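Local coordinates for putative polysaccharide deacetylase (Bdellovibrio bacteriovorus HD100, PDB 5JP6), which is a predicted carbohydrate esterase family 4 enzyme with a bound zinc ion, thought to remove acetyl groups from peptidoglycan during predation on other bacteria, at residues Asn95-Glu100 / Glu112-Val117; Ala186-Leu191 / Asp220-Gly225; Asp252-Glu257 / Lys285-Phe290; Ala322-Gln327 / Arg350-Arg355. The protein carries 1 engineered substitution. All blocks are in the same frame, centred on the assembly; numbering follows the deposited sequence. Where two conformers were deposited one is given.

Contact 1 of 4, residues Asn95-Glu100 / Glu112-Val117; sequences NEIRDE and ELLAQV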
loop_
_atom_site.group_PDB
_atom_site.type_symbol
_atom_site.label_atom_id
_atom_site.label_comp_id
_atom_site.label_asym_id
_atom_site.label_seq_id
_atom_site.Cartn_x
_atom_site.Cartn_y
_atom_site.Cartn_z
ATOM N N ASN A 95 -5.405 -0.409 -10.835
ATOM C CA ASN A 95 -6.311 -0.202 -9.704
ATOM C C ASN A 95 -7.499 0.649 -10.118
ATOM O O ASN A 95 -8.624 0.400 -9.704
ATOM C CB ASN A 95 -5.599 0.456 -8.535
ATOM C CG ASN A 95 -4.717 -0.493 -7.797
ATOM O OD1 ASN A 95 -4.407 -1.584 -8.277
ATOM N ND2 ASN A 95 -4.355 -0.110 -6.586
ATOM N N GLU A 96 -7.249 1.631 -10.982
ATOM C CA GLU A 96 -8.357 2.491 -11.430
ATOM C C GLU A 96 -9.317 1.706 -12.325
ATOM O O GLU A 96 -10.526 1.888 -12.249
ATOM C CB GLU A 96 -7.844 3.743 -12.128
ATOM C CG GLU A 96 -7.079 4.679 -11.219
ATOM C CD GLU A 96 -7.822 5.018 -9.959
ATOM O OE1 GLU A 96 -9.024 5.405 -10.065
ATOM O OE2 GLU A 96 -7.188 4.951 -8.883
ATOM N N ILE A 97 -8.774 0.797 -13.150
ATOM C CA ILE A 97 -9.627 0.013 -14.024
ATOM C C ILE A 97 -10.502 -0.969 -13.216
ATOM O O ILE A 97 -11.679 -1.214 -13.561
ATOM C CB ILE A 97 -8.795 -0.740 -15.073
ATOM C CG1 ILE A 97 -8.082 0.250 -15.997
ATOM C CG2 ILE A 97 -9.622 -1.749 -15.850
ATOM C CD1 ILE A 97 -6.839 -0.307 -16.671
ATOM N N ARG A 98 -9.936 -1.487 -12.126
ATOM C CA ARG A 98 -10.668 -2.418 -11.246
ATOM C C ARG A 98 -11.691 -1.708 -10.340
ATOM O O ARG A 98 -12.657 -2.347 -9.882
ATOM C CB ARG A 98 -9.706 -3.238 -10.379
ATOM C CG ARG A 98 -8.862 -4.217 -11.170
ATOM C CD ARG A 98 -8.039 -5.120 -10.261
ATOM N NE ARG A 98 -7.152 -5.970 -11.013
ATOM C CZ ARG A 98 -7.518 -7.070 -11.675
ATOM N NH1 ARG A 98 -8.771 -7.527 -11.588
ATOM N NH2 ARG A 98 -6.664 -7.676 -12.463
ATOM N N ASP A 99 -11.433 -0.422 -10.038
ATOM C CA ASP A 99 -12.247 0.337 -9.101
ATOM C C ASP A 99 -13.646 0.491 -9.631
ATOM O O ASP A 99 -13.841 1.169 -10.631
ATOM C CB ASP A 99 -11.619 1.702 -8.840
ATOM C CG ASP A 99 -12.344 2.510 -7.822
ATOM O OD1 ASP A 99 -13.500 2.191 -7.417
ATOM O OD2 ASP A 99 -11.670 3.484 -7.376
ATOM N N GLU A 100 -14.622 -0.128 -8.955
ATOM C CA GLU A 100 -16.042 -0.027 -9.396
ATOM C C GLU A 100 -16.538 1.422 -9.505
ATOM O O GLU A 100 -17.481 1.660 -10.228
ATOM C CB GLU A 100 -16.976 -0.873 -8.535
ATOM C CG GLU A 100 -16.905 -2.390 -8.788
ATOM C CD GLU A 100 -17.274 -2.855 -10.218
ATOM O OE1 GLU A 100 -17.791 -2.062 -11.058
ATOM O OE2 GLU A 100 -17.026 -4.059 -10.511
ATOM N N GLU A 112 -10.997 -6.370 -21.604
ATOM C CA GLU A 112 -9.843 -6.464 -22.478
ATOM C C GLU A 112 -8.595 -5.935 -21.772
ATOM O O GLU A 112 -7.514 -6.503 -21.879
ATOM C CB GLU A 112 -10.083 -5.669 -23.775
ATOM C CG GLU A 112 -11.131 -6.268 -24.703
ATOM C CD GLU A 112 -12.617 -6.097 -24.268
ATOM O OE1 GLU A 112 -12.986 -5.274 -23.366
ATOM O OE2 GLU A 112 -13.464 -6.812 -24.882
ATOM N N LEU A 113 -8.744 -4.808 -21.076
ATOM C CA LEU A 113 -7.617 -4.233 -20.338
ATOM C C LEU A 113 -7.151 -5.171 -19.234
ATOM O O LEU A 113 -5.950 -5.390 -19.060
ATOM C CB LEU A 113 -7.973 -2.855 -19.751
ATOM C CG LEU A 113 -8.234 -1.755 -20.820
ATOM C CD1 LEU A 113 -8.706 -0.458 -20.135
ATOM C CD2 LEU A 113 -6.994 -1.478 -21.670
ATOM N N LEU A 114 -8.098 -5.739 -18.500
ATOM C CA LEU A 114 -7.712 -6.587 -17.397
ATOM C C LEU A 114 -7.097 -7.898 -17.944
ATOM O O LEU A 114 -6.201 -8.460 -17.316
ATOM C CB LEU A 114 -8.843 -6.823 -16.396
ATOM C CG LEU A 114 -9.287 -5.571 -15.622
ATOM C CD1 LEU A 114 -10.404 -5.956 -14.654
ATOM C CD2 LEU A 114 -8.097 -4.926 -14.897
ATOM N N ALA A 115 -7.535 -8.372 -19.129
ATOM C CA ALA A 115 -6.912 -9.547 -19.733
ATOM C C ALA A 115 -5.416 -9.234 -20.050
ATOM O O ALA A 115 -4.546 -10.079 -19.868
ATOM C CB ALA A 115 -7.686 -10.000 -20.986
ATOM N N GLN A 116 -5.123 -8.023 -20.543
ATOM C CA GLN A 116 -3.742 -7.610 -20.883
ATOM C C GLN A 116 -2.899 -7.592 -19.616
ATOM O O GLN A 116 -1.788 -8.106 -19.600
ATOM C CB GLN A 116 -3.690 -6.216 -21.567
ATOM C CG GLN A 116 -4.092 -6.187 -23.021
ATOM C CD GLN A 116 -3.070 -6.898 -23.876
ATOM O OE1 GLN A 116 -3.356 -7.965 -24.438
ATOM N NE2 GLN A 116 -1.832 -6.349 -23.934
ATOM N N VAL A 117 -3.441 -7.015 -18.537
ATOM C CA VAL A 117 -2.700 -6.947 -17.288
ATOM C C VAL A 117 -2.491 -8.329 -16.679
ATOM O O VAL A 117 -1.382 -8.672 -16.229
ATOM C CB VAL A 117 -3.388 -5.948 -16.305
ATOM C CG1 VAL A 117 -2.869 -6.097 -14.933
ATOM C CG2 VAL A 117 -3.214 -4.527 -16.852
#
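With chi1 at -64°, Ile97 turns CG2, anti to its backbone N, toward Leu114 and CG1, beside that N, toward Leu113. A near-extended chi2 (156°) then brings CD1 to Leu113. The two branches therefore reach different leucines. Ile97 CG2 lies 3.7 Å from CD2 of Leu114, and these two side chains run alongside each other, pointing opposite ways. Ile97 CD1 touches CD1 of Leu113 at 3.9 Å, where the side chains lie nearly perpendicular.

Arg98 has CG anti to its carbonyl carbon and a chain extended from CG to NE. This shape carries the guanidinium across Leu114. Leu114 CD2 sits 3.9 Å above the Arg98 guanidinium plane, over its centre, while Leu114 CD1 lies 3.8 Å from Arg98 NH1. The methyls thus cover one flat face of the charged group. The polar rim is used elsewhere: Arg98 NH2 forms salt bridges with Glu94 and Asp118. These bonds tie the residues flanking the two segments together through the arginine.

Leu90 of helix 87-90 also packs on Ile97 and Leu113, and Leu82 of helix 71-83 touches Leu113. No hydrogen bond joins the two segments directly. Their contact is apolar, with an aliphatic cover over the arginine. It joins the end of short helix 94-98 to long helix 110-126, as part of the all-helical N-terminal region of the chain.

Contact 2 of 4, residues Ala186-Leu191 / Asp220-Gly225; sequences AILRAL and DGHVIG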
loop_
_atom_site.group_PDB
_atom_site.type_symbol
_atom_site.label_atom_id
_atom_site.label_comp_id
_atom_site.label_asym_id
_atom_site.label_seq_id
_atom_site.Cartn_x
_atom_site.Cartn_y
_atom_site.Cartn_z
ATOM N N ALA A 186 -4.031 -11.605 -0.709
ATOM C CA ALA A 186 -2.864 -12.338 -1.230
ATOM C C ALA A 186 -1.631 -12.118 -0.330
ATOM O O ALA A 186 -0.907 -13.051 -0.021
ATOM C CB ALA A 186 -2.547 -11.932 -2.661
ATOM N N ILE A 187 -1.427 -10.880 0.104
ATOM C CA ILE A 187 -0.343 -10.564 1.017
ATOM C C ILE A 187 -0.543 -11.328 2.354
ATOM O O ILE A 187 0.403 -11.941 2.885
ATOM C CB ILE A 187 -0.135 -9.041 1.138
ATOM C CG1 ILE A 187 0.530 -8.492 -0.147
ATOM C CG2 ILE A 187 0.667 -8.714 2.391
ATOM C CD1 ILE A 187 0.393 -7.005 -0.340
ATOM N N LEU A 188 -1.770 -11.341 2.871
ATOM C CA LEU A 188 -2.068 -12.085 4.104
ATOM C C LEU A 188 -1.732 -13.567 3.954
ATOM O O LEU A 188 -1.166 -14.173 4.856
ATOM C CB LEU A 188 -3.524 -11.929 4.513
ATOM C CG LEU A 188 -3.961 -10.554 4.977
ATOM C CD1 LEU A 188 -5.439 -10.522 5.299
ATOM C CD2 LEU A 188 -3.167 -10.089 6.203
ATOM N N ARG A 189 -2.102 -14.158 2.813
ATOM C CA ARG A 189 -1.824 -15.588 2.599
ATOM C C ARG A 189 -0.328 -15.836 2.620
ATOM O O ARG A 189 0.150 -16.779 3.246
ATOM C CB ARG A 189 -2.394 -16.072 1.276
ATOM C CG ARG A 189 -3.905 -16.108 1.259
ATOM C CD ARG A 189 -4.421 -16.791 0.026
ATOM N NE ARG A 189 -4.328 -15.961 -1.184
ATOM C CZ ARG A 189 -5.250 -15.094 -1.604
ATOM N NH1 ARG A 189 -6.340 -14.862 -0.896
ATOM N NH2 ARG A 189 -5.066 -14.430 -2.737
ATOM N N ALA A 190 0.400 -14.956 1.963
ATOM C CA ALA A 190 1.863 -15.119 1.873
ATOM C C ALA A 190 2.511 -15.006 3.257
ATOM O O ALA A 190 3.376 -15.804 3.630
ATOM C CB ALA A 190 2.454 -14.102 0.920
ATOM N N LEU A 191 2.078 -14.024 4.025
ATOM C CA LEU A 191 2.605 -13.835 5.370
ATOM C C LEU A 191 2.301 -15.022 6.255
ATOM O O LEU A 191 3.166 -15.517 6.990
ATOM C CB LEU A 191 2.062 -12.542 5.981
ATOM C CG LEU A 191 2.499 -11.236 5.325
ATOM C CD1 LEU A 191 1.660 -10.073 5.830
ATOM C CD2 LEU A 191 3.966 -10.928 5.572
ATOM N N ASP A 220 -5.553 -12.165 11.454
ATOM C CA ASP A 220 -4.281 -12.819 11.197
ATOM C C ASP A 220 -3.174 -12.314 12.133
ATOM O O ASP A 220 -2.034 -12.728 11.988
ATOM C CB ASP A 220 -3.861 -12.742 9.713
ATOM C CG ASP A 220 -4.541 -13.804 8.826
ATOM O OD1 ASP A 220 -5.445 -14.553 9.323
ATOM O OD2 ASP A 220 -4.180 -13.839 7.622
ATOM N N GLY A 221 -3.503 -11.441 13.095
ATOM C CA GLY A 221 -2.560 -11.054 14.160
ATOM C C GLY A 221 -1.653 -9.878 13.854
ATOM O O GLY A 221 -0.749 -9.572 14.618
ATOM N N HIS A 222 -1.944 -9.167 12.771
ATOM C CA HIS A 222 -1.091 -8.066 12.373
ATOM C C HIS A 222 -1.421 -6.796 13.162
ATOM O O HIS A 222 -2.499 -6.656 13.741
ATOM C CB HIS A 222 -1.235 -7.829 10.877
ATOM C CG HIS A 222 -0.936 -9.037 10.059
ATOM N ND1 HIS A 222 0.312 -9.603 9.986
ATOM C CD2 HIS A 222 -1.753 -9.812 9.315
ATOM C CE1 HIS A 222 0.256 -10.672 9.205
ATOM N NE2 HIS A 222 -0.986 -10.807 8.777
ATOM N N VAL A 223 -0.467 -5.887 13.167
ATOM C CA VAL A 223 -0.663 -4.537 13.709
ATOM C C VAL A 223 -1.367 -3.702 12.647
ATOM O O VAL A 223 -1.034 -3.774 11.464
ATOM C CB VAL A 223 0.662 -3.922 14.204
ATOM C CG1 VAL A 223 0.548 -2.422 14.320
ATOM C CG2 VAL A 223 1.060 -4.569 15.509
ATOM N N ILE A 224 -2.361 -2.925 13.072
ATOM C CA ILE A 224 -3.109 -2.053 12.182
ATOM C C ILE A 224 -3.230 -0.656 12.778
ATOM O O ILE A 224 -3.896 -0.471 13.781
ATOM C CB ILE A 224 -4.495 -2.600 11.854
ATOM C CG1 ILE A 224 -4.426 -4.050 11.396
ATOM C CG2 ILE A 224 -5.180 -1.714 10.803
ATOM C CD1 ILE A 224 -5.807 -4.671 11.221
ATOM N N GLY A 225 -2.554 0.296 12.118
ATOM C CA GLY A 225 -2.701 1.713 12.382
ATOM C C GLY A 225 -3.218 2.412 11.151
ATOM O O GLY A 225 -3.968 1.838 10.364
HETATM O O HOH W 1 -1.563 -13.209 7.430
#
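Leu188 faces Asp220 and His222 with opposite ends of its side chain. Leu188 CB lies 3.7 Å from OD2 of Asp220. From there CG stands anti to the carbonyl carbon (chi1 -68°), and CD2 runs on to the imidazole. Leu188 CD2 lies 3.4 Å from His222 CD2 and just as near to His222 NE2. Leu191 supports the same ring one helical turn later: Leu191 CD1 approaches His222 CE1 at 3.7 Å. Both methyls meet the ring obliquely.

The leucines belong to helix 183-193, which packs beside the parallel sheet of the NodB-type domain. Gly221, with positive phi, ends helix 211-219 in a Schellman motif, and the chain then enters strand 223-227. Asp220 and His222 thus flank a helix-to-strand turn.

One water bridges the polar atoms. It donates to the backbone O of Leu188 at 2.8 Å and to Asp220 OD2 at 2.7 Å. It also hydrogen-bonds His222 NE2 at 2.8 Å, lying in the ring plane at its edge. On the other ring nitrogen, His222 ND1 is hydrogen-bonded to the backbone N of Ala198. Bonds at both nitrogens fix the rotation of this buried ring, and Phe200 meets it edge-to-face.

Contact 3 of 4, residues Asp252-Glu257 / Lys285-Phe290; sequences DEAAAE and KDLKAF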
loop_
_atom_site.group_PDB
_atom_site.type_symbol
_atom_site.label_atom_id
_atom_site.label_comp_id
_atom_site.label_asym_id
_atom_site.label_seq_id
_atom_site.Cartn_x
_atom_site.Cartn_y
_atom_site.Cartn_z
ATOM N N ASP A 252 -5.223 22.184 11.842
ATOM C CA ASP A 252 -6.480 21.525 12.210
ATOM C C ASP A 252 -6.940 20.589 11.106
ATOM O O ASP A 252 -7.433 19.504 11.389
ATOM C CB ASP A 252 -7.600 22.502 12.543
ATOM C CG ASP A 252 -7.416 23.207 13.915
ATOM O OD1 ASP A 252 -6.596 22.733 14.751
ATOM O OD2 ASP A 252 -8.145 24.220 14.138
ATOM N N GLU A 253 -6.778 20.987 9.849
ATOM C CA GLU A 253 -7.166 20.087 8.743
ATOM C C GLU A 253 -6.297 18.843 8.762
ATOM O O GLU A 253 -6.788 17.727 8.569
ATOM C CB GLU A 253 -7.071 20.796 7.393
ATOM C CG GLU A 253 -8.094 21.902 7.189
ATOM C CD GLU A 253 -7.776 22.819 6.009
ATOM O OE1 GLU A 253 -6.603 22.890 5.567
ATOM O OE2 GLU A 253 -8.710 23.479 5.523
ATOM N N ALA A 254 -4.997 19.029 8.999
ATOM C CA ALA A 254 -4.070 17.888 9.025
ATOM C C ALA A 254 -4.383 16.957 10.200
ATOM O O ALA A 254 -4.400 15.736 10.038
ATOM C CB ALA A 254 -2.610 18.348 9.071
ATOM N N ALA A 255 -4.660 17.542 11.360
ATOM C CA ALA A 255 -4.987 16.738 12.546
ATOM C C ALA A 255 -6.262 15.956 12.312
ATOM O O ALA A 255 -6.377 14.816 12.752
ATOM C CB ALA A 255 -5.109 17.604 13.800
ATOM N N ALA A 256 -7.234 16.573 11.621
ATOM C CA ALA A 256 -8.454 15.867 11.290
ATOM C C ALA A 256 -8.198 14.671 10.361
ATOM O O ALA A 256 -8.855 13.616 10.504
ATOM C CB ALA A 256 -9.461 16.824 10.698
ATOM N N GLU A 257 -7.235 14.807 9.442
ATOM C CA GLU A 257 -6.826 13.721 8.530
ATOM C C GLU A 257 -6.171 12.586 9.365
ATOM O O GLU A 257 -6.413 11.392 9.141
ATOM C CB GLU A 257 -5.866 14.215 7.425
ATOM C CG GLU A 257 -6.593 14.990 6.354
ATOM C CD GLU A 257 -7.232 14.103 5.318
ATOM O OE1 GLU A 257 -7.338 12.853 5.518
ATOM O OE2 GLU A 257 -7.607 14.641 4.273
ATOM N N LYS A 285 6.771 20.031 12.652
ATOM C CA LYS A 285 7.112 19.842 14.040
ATOM C C LYS A 285 5.853 19.878 14.907
ATOM O O LYS A 285 5.769 19.156 15.926
ATOM C CB LYS A 285 8.151 20.872 14.527
ATOM C CG LYS A 285 9.526 20.632 13.908
ATOM C CD LYS A 285 10.574 21.610 14.373
ATOM C CE LYS A 285 11.970 21.205 13.953
ATOM N NZ LYS A 285 12.980 22.108 14.615
ATOM N N ASP A 286 4.858 20.676 14.483
ATOM C CA ASP A 286 3.598 20.731 15.250
ATOM C C ASP A 286 2.887 19.369 15.227
ATOM O O ASP A 286 2.433 18.875 16.257
ATOM C CB ASP A 286 2.642 21.778 14.685
ATOM C CG ASP A 286 3.092 23.231 14.905
ATOM O OD1 ASP A 286 3.991 23.543 15.676
ATOM O OD2 ASP A 286 2.471 24.064 14.241
ATOM N N LEU A 287 2.781 18.761 14.029
ATOM C CA LEU A 287 2.121 17.449 13.944
ATOM C C LEU A 287 2.903 16.356 14.643
ATOM O O LEU A 287 2.308 15.482 15.250
ATOM C CB LEU A 287 1.838 17.080 12.500
ATOM C CG LEU A 287 0.769 17.927 11.807
ATOM C CD1 LEU A 287 0.805 17.756 10.298
ATOM C CD2 LEU A 287 -0.600 17.577 12.367
ATOM N N LYS A 288 4.226 16.432 14.606
ATOM C CA LYS A 288 5.042 15.484 15.333
ATOM C C LYS A 288 4.781 15.598 16.842
ATOM O O LYS A 288 4.659 14.574 17.537
ATOM C CB LYS A 288 6.512 15.662 15.009
ATOM C CG LYS A 288 6.858 15.271 13.572
ATOM C CD LYS A 288 8.334 15.596 13.254
ATOM C CE LYS A 288 8.732 15.117 11.883
ATOM N NZ LYS A 288 9.253 13.732 11.977
ATOM N N ALA A 289 4.682 16.830 17.352
ATOM C CA ALA A 289 4.383 17.053 18.787
ATOM C C ALA A 289 2.986 16.554 19.151
ATOM O O ALA A 289 2.793 15.929 20.194
ATOM C CB ALA A 289 4.522 18.511 19.124
ATOM N N PHE A 290 2.033 16.830 18.273
ATOM C CA PHE A 290 0.657 16.357 18.427
ATOM C C PHE A 290 0.598 14.834 18.616
ATOM O O PHE A 290 -0.091 14.327 19.522
ATOM C CB PHE A 290 -0.117 16.774 17.184
ATOM C CG PHE A 290 -1.488 16.175 17.048
ATOM C CD1 PHE A 290 -2.527 16.566 17.849
ATOM C CD2 PHE A 290 -1.739 15.260 16.053
ATOM C CE1 PHE A 290 -3.800 16.065 17.640
ATOM C CE2 PHE A 290 -2.983 14.722 15.868
ATOM C CZ PHE A 290 -4.023 15.130 16.658
#
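Ala255 sets its methyl over one face of the Phe290 ring. Ala255 CB is 3.9 Å from CZ and 4.1 Å from CE2 of Phe290, so the methyl lies toward the far end of the ring. In Phe290, CG is anti to the backbone N. This chi1 of 170° swings the ring toward helix 251-269, and chi2 of 72° turns a face to the Ala255 methyl.

Leu287, one turn earlier, points its forked end at Ala254. Leu287 CD1 lies 3.7 Å from Ala254 CB and Leu287 CD2 3.9 Å, so both methyls of the fork bear on the alanine methyl from the same side. Leu287 CD2 also comes within 4.2 Å of the backbone N of Ala255. The small alanines let Leu287 come close to the backbone of helix 251-269.

The helix segments cross at -42°, with their axes 10.8 Å apart at closest approach. They belong to helices 251-269 and 285-293 of the NodB homology domain. Strand 275-277 of the parallel sheet lies between them in sequence.

The alanine side of the contact is extended along helix 251-269. Phe251 touches Leu287, while Val258 and Arg259 touch Phe290. Phe290 also meets Leu375 near the end of the modelled chain. The Leu287 side chain lies about 12 Å from that of the zinc ligand His227.

Contact 4 of 4, residues Ala322-Gln327 / Arg350-Arg355; sequences ANVESQ and RELYNR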
loop_
_atom_site.group_PDB
_atom_site.type_symbol
_atom_site.label_atom_id
_atom_site.label_comp_id
_atom_site.label_asym_id
_atom_site.label_seq_id
_atom_site.Cartn_x
_atom_site.Cartn_y
_atom_site.Cartn_z
ATOM N N ALA A 322 18.100 -5.541 -2.502
ATOM C CA ALA A 322 19.336 -4.750 -2.440
ATOM C C ALA A 322 19.286 -3.736 -1.288
ATOM O O ALA A 322 20.249 -3.576 -0.544
ATOM C CB ALA A 322 19.585 -4.041 -3.758
ATOM N N ASN A 323 18.128 -3.114 -1.076
ATOM C CA ASN A 323 18.000 -2.136 -0.020
ATOM C C ASN A 323 17.989 -2.799 1.338
ATOM O O ASN A 323 18.530 -2.260 2.298
ATOM C CB ASN A 323 16.764 -1.266 -0.231
ATOM C CG ASN A 323 16.966 -0.223 -1.310
ATOM O OD1 ASN A 323 18.091 0.100 -1.690
ATOM N ND2 ASN A 323 15.855 0.304 -1.823
ATOM N N VAL A 324 17.330 -3.956 1.448
ATOM C CA VAL A 324 17.407 -4.725 2.708
ATOM C C VAL A 324 18.866 -4.995 3.043
ATOM O O VAL A 324 19.311 -4.732 4.179
ATOM C CB VAL A 324 16.634 -6.076 2.615
ATOM C CG1 VAL A 324 16.966 -6.971 3.794
ATOM C CG2 VAL A 324 15.120 -5.823 2.518
ATOM N N GLU A 325 19.621 -5.506 2.064
ATOM C CA GLU A 325 21.015 -5.858 2.307
ATOM C C GLU A 325 21.893 -4.665 2.634
ATOM O O GLU A 325 22.775 -4.764 3.522
ATOM C CB GLU A 325 21.564 -6.644 1.115
ATOM C CG GLU A 325 20.874 -7.958 0.840
ATOM C CD GLU A 325 21.370 -9.153 1.623
ATOM O OE1 GLU A 325 21.978 -8.992 2.694
ATOM O OE2 GLU A 325 21.127 -10.294 1.132
ATOM N N SER A 326 21.653 -3.552 1.939
ATOM C CA SER A 326 22.381 -2.294 2.131
ATOM C C SER A 326 22.220 -1.741 3.557
ATOM O O SER A 326 23.160 -1.301 4.202
ATOM C CB SER A 326 21.780 -1.231 1.209
ATOM O OG SER A 326 22.440 -1.232 0.012
ATOM N N GLN A 327 20.968 -1.735 4.000
ATOM C CA GLN A 327 20.624 -1.242 5.325
ATOM C C GLN A 327 20.957 -2.230 6.434
ATOM O O GLN A 327 21.288 -1.815 7.549
ATOM C CB GLN A 327 19.135 -0.878 5.391
ATOM C CG GLN A 327 18.775 0.311 4.554
ATOM C CD GLN A 327 19.387 1.585 5.094
ATOM O OE1 GLN A 327 19.265 1.892 6.285
ATOM N NE2 GLN A 327 20.080 2.299 4.251
ATOM N N ARG A 350 10.715 -15.720 0.936
ATOM C CA ARG A 350 11.684 -16.790 0.792
ATOM C C ARG A 350 13.103 -16.235 0.722
ATOM O O ARG A 350 14.008 -16.771 1.366
ATOM C CB ARG A 350 11.342 -17.671 -0.418
ATOM C CG ARG A 350 12.357 -18.786 -0.729
ATOM C CD ARG A 350 12.626 -19.793 0.388
ATOM N NE ARG A 350 13.871 -20.550 0.183
ATOM C CZ ARG A 350 14.004 -21.681 -0.501
ATOM N NH1 ARG A 350 12.970 -22.277 -1.078
ATOM N NH2 ARG A 350 15.203 -22.237 -0.595
ATOM N N GLU A 351 13.306 -15.160 -0.032
ATOM C CA GLU A 351 14.652 -14.556 -0.102
ATOM C C GLU A 351 15.093 -13.961 1.247
ATOM O O GLU A 351 16.261 -14.116 1.588
ATOM C CB GLU A 351 14.743 -13.532 -1.206
ATOM C CG GLU A 351 14.954 -14.158 -2.567
ATOM C CD GLU A 351 16.288 -14.911 -2.604
ATOM O OE1 GLU A 351 17.338 -14.289 -2.273
ATOM O OE2 GLU A 351 16.260 -16.116 -2.915
ATOM N N LEU A 352 14.202 -13.316 2.011
ATOM C CA LEU A 352 14.575 -12.836 3.366
ATOM C C LEU A 352 15.109 -14.042 4.148
ATOM O O LEU A 352 16.156 -13.964 4.812
ATOM C CB LEU A 352 13.410 -12.214 4.112
ATOM C CG LEU A 352 12.949 -10.834 3.732
ATOM C CD1 LEU A 352 11.788 -10.431 4.631
ATOM C CD2 LEU A 352 14.081 -9.833 3.786
ATOM N N TYR A 353 14.358 -15.139 4.134
ATOM C CA TYR A 353 14.760 -16.337 4.832
ATOM C C TYR A 353 16.128 -16.874 4.347
ATOM O O TYR A 353 17.042 -17.102 5.166
ATOM C CB TYR A 353 13.681 -17.406 4.667
ATOM C CG TYR A 353 13.977 -18.670 5.400
ATOM C CD1 TYR A 353 13.733 -18.763 6.766
ATOM C CD2 TYR A 353 14.456 -19.772 4.732
ATOM C CE1 TYR A 353 13.968 -19.934 7.446
ATOM C CE2 TYR A 353 14.701 -20.948 5.410
ATOM C CZ TYR A 353 14.460 -21.006 6.761
ATOM O OH TYR A 353 14.697 -22.177 7.392
ATOM N N ASN A 354 16.289 -16.941 3.022
ATOM C CA ASN A 354 17.529 -17.408 2.417
ATOM C C ASN A 354 18.738 -16.554 2.820
ATOM O O ASN A 354 19.888 -17.059 2.994
ATOM C CB ASN A 354 17.446 -17.484 0.885
ATOM C CG ASN A 354 16.559 -18.598 0.372
ATOM O OD1 ASN A 354 16.240 -19.550 1.081
ATOM N ND2 ASN A 354 16.146 -18.453 -0.905
ATOM N N ARG A 355 18.505 -15.257 2.938
ATOM C CA ARG A 355 19.545 -14.270 3.225
ATOM C C ARG A 355 19.849 -14.096 4.702
ATOM O O ARG A 355 20.715 -13.287 5.042
ATOM C CB ARG A 355 19.189 -12.933 2.558
ATOM C CG ARG A 355 19.160 -13.048 1.037
ATOM C CD ARG A 355 18.419 -11.891 0.394
ATOM N NE ARG A 355 18.347 -12.014 -1.065
ATOM C CZ ARG A 355 19.050 -11.321 -1.949
ATOM N NH1 ARG A 355 19.981 -10.469 -1.567
ATOM N NH2 ARG A 355 18.856 -11.540 -3.240
#
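The segments of helices 313-327 and 339-354 come nearest at Val324 with Leu352 and at Glu325 with Arg355, both pairs 8.6 Å between CA atoms. Val324 CG1 meets Leu352 CD2 at 4.1 Å, one side chain set roughly square to the other. Tyr357 touches both residues from a loop.

The polar part of the contact is a salt bridge. Arg355 NH1 donates to Glu325 OE2 at 2.9 Å, with an N-H...O angle of 161°. The oxygen uses its anti lone pair and lies close to the guanidinium plane. The carboxylate and guanidinium planes are 55° apart, so this is not a coplanar two-bond pair. The bend of Glu325 at chi2 (-85°) turns OE2 toward Arg355, while OE1 is held by Tyr357 OH.

Arg355 is also gripped by Glu351 of helix 339-354. Arg355 NE donates to Glu351 OE1 at 2.8 Å, and NH2 adds a weak bond to the same atom. Glu351 OE2 in turn accepts from Asn354 ND2 at 3.1 Å.

The arginine thus lies between two carboxylates whose facing oxygens, Glu325 OE2 and Glu351 OE1, are 6.5 Å apart. Its positive charge would be expected to offset their mutual repulsion and favour the ionised form of both acids.

How the contacts relate
From the N terminus, contact 1 comes first. It closes a short loop of 11 residues within the helical N-terminal region. The chain then builds the parallel sheet and its surrounding helices, where the other three contacts follow in series; none nests in or crosses another. Contact 2 closes over strand 199-202 and helix 211-219, tying helix 183-193 to the start of strand 223-227. That strand leads on to helix 251-269, where contact 3 begins; it closes at helix 285-293. Contact 4 closes last, around strand 330-335, and joins helices 313-327 and 339-354. Contacts 1 and 3 lie on opposite sides of the chain's centre. Contacts 2 and 4 come within about 8 Å between nearest atoms, without touching.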